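Local coordinates for fluoroacetyl coenzyme A thioesterase (Streptomyces cattleya, PDB 3KUV) that hydrolyses fluoroacetyl-CoA to fluoroacetate and coenzyme A, sparing citrate synthase and conferring fluoroacetate resistance, while leaving acetyl-CoA untouched, at the interface of chains A and B. Coordinates in Å, arbitrary orientation; residue numbers count along the deposited sequence, not the author numbering. Chains: chain A/B, Fluoroacetyl coenzyme A thioesterase.

Contact 1: the interface of chains A and B. Residues chain A 82-84; chain B 135-137.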
ATOM      1  N   PRO A  82       1.695  17.029  -4.400  1.00 13.57           N
ATOM      2  CA  PRO A  82       1.142  17.671  -3.204  1.00 14.68           C
ATOM      3  C   PRO A  82       0.317  18.886  -3.546  1.00 14.67           C
ATOM      4  O   PRO A  82       0.605  19.600  -4.514  1.00 15.30           O
ATOM      5  CB  PRO A  82       2.407  18.080  -2.409  1.00 14.49           C
ATOM      6  CG  PRO A  82       3.510  17.036  -2.904  1.00 18.16           C
ATOM      7  CD  PRO A  82       3.170  16.890  -4.353  1.00 16.42           C
ATOM      8  N   GLY A  83      -0.768  19.070  -2.767  1.00 12.27           N
ATOM      9  CA  GLY A  83      -1.631  20.261  -2.899  1.00 13.97           C
ATOM     10  C   GLY A  83      -3.000  19.935  -3.391  1.00 13.83           C
ATOM     11  O   GLY A  83      -3.922  20.680  -3.170  1.00 15.81           O
ATOM     12  N   LEU A  84      -3.166  18.837  -4.170  1.00 11.88           N
ATOM     13  CA  LEU A  84      -4.508  18.447  -4.615  1.00 11.88           C
ATOM     14  C   LEU A  84      -5.218  17.645  -3.515  1.00 10.15           C
ATOM     15  O   LEU A  84      -4.549  17.075  -2.599  1.00 11.95           O
ATOM     16  CB  LEU A  84      -4.437  17.529  -5.884  1.00 11.35           C
ATOM     17  CG  LEU A  84      -3.959  18.277  -7.172  1.00 13.50           C
ATOM     18  CD1 LEU A  84      -4.116  17.302  -8.376  1.00 11.72           C
ATOM     19  CD2 LEU A  84      -4.788  19.483  -7.445  1.00 19.53           C
TER
ATOM     20  N   LYS B 135       0.507  19.711 -13.091  1.00 24.39           N
ATOM     21  CA  LYS B 135      -0.828  19.605 -12.556  1.00 27.22           C
ATOM     22  C   LYS B 135      -0.867  20.082 -11.081  1.00 28.47           C
ATOM     23  O   LYS B 135      -1.912  20.084 -10.497  1.00 31.87           O
ATOM     24  CB  LYS B 135      -1.508  18.229 -12.803  1.00 31.08           C
ATOM     25  CG  LYS B 135      -1.317  17.229 -11.847  1.00 28.80           C
ATOM     26  CD  LYS B 135      -1.889  15.781 -12.285  1.00 17.76           C
ATOM     27  CE  LYS B 135      -3.204  15.520 -11.567  1.00 17.99           C
ATOM     28  NZ  LYS B 135      -3.521  13.997 -11.473  1.00 14.75           N
ATOM     29  N   THR B 136       0.303  20.467 -10.547  1.00 31.97           N
ATOM     30  CA  THR B 136       0.542  20.985  -9.176  1.00 35.18           C
ATOM     31  C   THR B 136      -0.116  22.351  -9.053  1.00 37.65           C
ATOM     32  O   THR B 136       0.071  23.213  -9.970  1.00 40.21           O
ATOM     33  CB  THR B 136       2.086  21.128  -8.819  1.00 33.78           C
ATOM     34  OG1 THR B 136       2.839  19.927  -9.098  1.00 34.33           O
ATOM     35  CG2 THR B 136       2.277  21.479  -7.362  1.00 37.10           C
ATOM     36  N   PRO B 137      -0.898  22.558  -7.968  1.00 39.41           N
ATOM     37  CA  PRO B 137      -1.638  23.828  -7.797  1.00 40.60           C
ATOM     38  C   PRO B 137      -0.666  25.007  -7.572  1.00 42.01           C
ATOM     39  O   PRO B 137       0.384  24.808  -6.908  1.00 41.90           O
ATOM     40  CB  PRO B 137      -2.513  23.591  -6.540  1.00 40.95           C
ATOM     41  CG  PRO B 137      -2.365  22.121  -6.171  1.00 39.82           C
ATOM     42  CD  PRO B 137      -1.060  21.657  -6.787  1.00 38.82           C
TER
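A:Leu84 and B:Pro137 meet where the C-terminal tail of one subunit comes to rest on a loop of the other, a compact example of how a homodimer can extend its interface with a few apolar groups. The leucine can be followed outward. From CB, CG stands anti to the residue's own carbonyl carbon and beside its backbone N (chi1 -69°), and the fork at CG then parts the two methyl groups between two residues of chain B. CD1 lies 3.8 Å from CE, the last methylene of B:Lys135, whose chain passes at about a right angle; the carbonyl O of B:Lys135 is also near this methyl. CD2 takes the other direction and packs at 3.8 Å against CG of B:Pro137, with the leucine branch running obliquely to the proline ring.

The same ring carbon, B:Pro137 CG, reaches over the backbone of A:Gly83 and lies 3.6 Å from its carbonyl carbon C. With no side chain at A:Gly83, the ring can settle directly on the main chain. Next to CG, the ring atom CD of B:Pro137 faces the carbonyl O of A:Pro82 at 3.5 Å. The methyl CG2 of B:Thr136 approaches that oxygen too, at 3.8 Å, a peripheral contact. Among the residues described, B:Pro137 loses the most surface to the partner, 51 Å².

In the fold, A:Pro82 to A:Leu84 form a loop just ahead of strand 85-96 of the hot-dog domain, whereas B:Lys135 closes helix 125-135 and B:Thr136 and B:Pro137 continue beyond it as the last modelled residues of the chain.

Contact 2: the interface of chains A and B. Residues chain A 78-81, 84, 108, 110-111; chain B 135.
B:Lys135 drives its side chain between A:Asp108 and A:Asp111, illustrating how a long cationic residue can cross a dimer interface into a pocket lined by two acids. The lysine and A:Asp108 side chains come from opposite directions, and NZ reaches the carboxylate from the syn side of OD2, at 2.7 Å. A:Asp111 instead runs obliquely to the lysine and offers a different lone pair: its OD2 receives NZ on the anti side, also at 2.7 Å. Both contacts are hydrogen-bonded salt bridges. A third bond runs from NZ to the backbone O of A:Ala79 (2.8 Å), with the donor tilted 28° from the carbonyl plane.

A bend at chi3 (-103°) in the lysine chain turns CE and NZ towards these acceptors. Lower down, A:Pro81 crosses the stem at about a right angle, its CD lying 3.7 Å from CG of the lysine. A:Val110 runs obliquely to the chain and sets CG1 3.9 Å from CE. These two residues pack beside the methylenes, and the oxygens gather near CE and NZ. B:Lys135 loses 125 Å² of surface to the partner, and the paired carboxylates would be expected to favour its charged form.

Neighbouring groups of chain A hold A:Asp108 in place. The hydroxyl OG1 of A:Thr80 donates to OD2 from the anti side, leaving the syn side to the lysine. Backbone N atoms of A:Val110 and A:Asp111 reach OD1 from opposite faces of the carboxylate plane. A:Asp111 thus both binds the lysine and helps position A:Asp108; the bond from its N to OD1 of A:Asp108 is 2.9 Å long and almost straight, 177° at the hydrogen.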
ATOM      1  N   ALA A  78      -3.223   7.459 -12.310  1.00 11.24           N
ATOM      2  CA  ALA A  78      -2.766   8.856 -12.535  1.00 11.10           C
ATOM      3  C   ALA A  78      -1.952   9.261 -11.326  1.00 11.15           C
ATOM      4  O   ALA A  78      -2.145   8.753 -10.233  1.00 12.14           O
ATOM      5  CB  ALA A  78      -3.927   9.795 -12.818  1.00 12.78           C
ATOM      6  N   ALA A  79      -1.046  10.239 -11.473  1.00 12.51           N
ATOM      7  CA  ALA A  79      -0.174  10.670 -10.363  1.00 12.00           C
ATOM      8  C   ALA A  79      -0.639  12.010  -9.770  1.00 13.50           C
ATOM      9  O   ALA A  79      -1.218  12.797 -10.517  1.00 15.31           O
ATOM     10  CB  ALA A  79       1.304  10.820 -10.881  1.00 15.80           C
ATOM     11  N   THR A  80      -0.321  12.211  -8.522  1.00 11.74           N
ATOM     12  CA  THR A  80      -0.903  13.352  -7.776  1.00 11.92           C
ATOM     13  C   THR A  80       0.240  14.045  -7.050  1.00 12.07           C
ATOM     14  O   THR A  80       0.853  13.504  -6.110  1.00 11.66           O
ATOM     15  CB  THR A  80      -1.945  12.851  -6.751  1.00 11.04           C
ATOM     16  OG1 THR A  80      -2.970  12.170  -7.464  1.00 10.84           O
ATOM     17  CG2 THR A  80      -2.558  14.043  -6.000  1.00 11.41           C
ATOM     18  N   PRO A  81       0.535  15.318  -7.426  1.00 12.13           N
ATOM     19  CA  PRO A  81       1.513  16.051  -6.647  1.00 13.49           C
ATOM     20  C   PRO A  81       0.870  16.633  -5.390  1.00 13.43           C
ATOM     21  O   PRO A  81      -0.372  16.696  -5.300  1.00 13.26           O
ATOM     22  CB  PRO A  81       1.867  17.227  -7.568  1.00 14.75           C
ATOM     23  CG  PRO A  81       0.578  17.516  -8.307  1.00 13.22           C
ATOM     24  CD  PRO A  81      -0.071  16.065  -8.559  1.00 13.65           C
ATOM     25  N   LEU A  84      -3.166  18.837  -4.170  1.00 11.88           N
ATOM     26  CA  LEU A  84      -4.508  18.447  -4.615  1.00 11.88           C
ATOM     27  C   LEU A  84      -5.218  17.645  -3.515  1.00 10.15           C
ATOM     28  O   LEU A  84      -4.549  17.075  -2.599  1.00 11.95           O
ATOM     29  CB  LEU A  84      -4.437  17.529  -5.884  1.00 11.35           C
ATOM     30  CG  LEU A  84      -3.959  18.277  -7.172  1.00 13.50           C
ATOM     31  CD1 LEU A  84      -4.116  17.302  -8.376  1.00 11.72           C
ATOM     32  CD2 LEU A  84      -4.788  19.483  -7.445  1.00 19.53           C
ATOM     33  N   ASP A 108      -8.396  12.902  -7.575  1.00 11.29           N
ATOM     34  CA  ASP A 108      -7.638  14.053  -7.015  1.00  9.66           C
ATOM     35  C   ASP A 108      -8.199  15.435  -7.394  1.00 10.69           C
ATOM     36  O   ASP A 108      -7.414  16.432  -7.282  1.00 12.02           O
ATOM     37  CB  ASP A 108      -6.107  13.886  -7.218  1.00  9.91           C
ATOM     38  CG  ASP A 108      -5.719  13.989  -8.724  1.00 11.96           C
ATOM     39  OD1 ASP A 108      -6.607  14.372  -9.480  1.00 13.81           O
ATOM     40  OD2 ASP A 108      -4.536  13.633  -9.019  1.00 12.23           O
ATOM     41  N   VAL A 110      -8.711  16.326 -10.367  1.00 15.36           N
ATOM     42  CA  VAL A 110      -8.325  16.525 -11.784  1.00 17.55           C
ATOM     43  C   VAL A 110      -8.575  15.193 -12.513  1.00 19.43           C
ATOM     44  O   VAL A 110      -9.294  15.117 -13.523  1.00 21.59           O
ATOM     45  CB  VAL A 110      -6.846  16.980 -11.875  1.00 17.90           C
ATOM     46  CG1 VAL A 110      -6.340  16.985 -13.375  1.00 21.09           C
ATOM     47  CG2 VAL A 110      -6.625  18.333 -11.130  1.00 18.77           C
ATOM     48  N   ASP A 111      -7.997  14.094 -11.981  1.00 16.82           N
ATOM     49  CA  ASP A 111      -8.075  12.797 -12.576  1.00 16.92           C
ATOM     50  C   ASP A 111      -8.653  11.770 -11.583  1.00 16.43           C
ATOM     51  O   ASP A 111      -8.427  11.878 -10.359  1.00 14.60           O
ATOM     52  CB  ASP A 111      -6.642  12.299 -12.900  1.00 16.10           C
ATOM     53  CG  ASP A 111      -5.944  13.123 -13.985  1.00 19.51           C
ATOM     54  OD1 ASP A 111      -6.633  13.225 -15.036  1.00 25.54           O
ATOM     55  OD2 ASP A 111      -4.801  13.567 -13.830  1.00 19.76           O
TER
ATOM     56  N   LYS B 135       0.507  19.711 -13.091  1.00 24.39           N
ATOM     57  CA  LYS B 135      -0.828  19.605 -12.556  1.00 27.22           C
ATOM     58  C   LYS B 135      -0.867  20.082 -11.081  1.00 28.47           C
ATOM     59  O   LYS B 135      -1.912  20.084 -10.497  1.00 31.87           O
ATOM     60  CB  LYS B 135      -1.508  18.229 -12.803  1.00 31.08           C
ATOM     61  CG  LYS B 135      -1.317  17.229 -11.847  1.00 28.80           C
ATOM     62  CD  LYS B 135      -1.889  15.781 -12.285  1.00 17.76           C
ATOM     63  CE  LYS B 135      -3.204  15.520 -11.567  1.00 17.99           C
ATOM     64  NZ  LYS B 135      -3.521  13.997 -11.473  1.00 14.75           N
TER

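Contact 1 and contact 2 lie side by side, their C-alpha centres about 7 Å apart, and share A:Leu84 and B:Lys135. One helix end, that of 125-135, and the tail beyond it thus hold adjoining loops of the partner, and two-fold symmetry repeats the pair with the chains exchanged in this homodimer. The centre of contact 2 is about 12 Å from A:Ser42, an engineered active-site residue, and that of contact 1 about 16 Å. Both contacts most likely serve dimer assembly, although A:Ala78 of contact 2 directly follows the active-site segment A:His76-A:Thr77 in sequence.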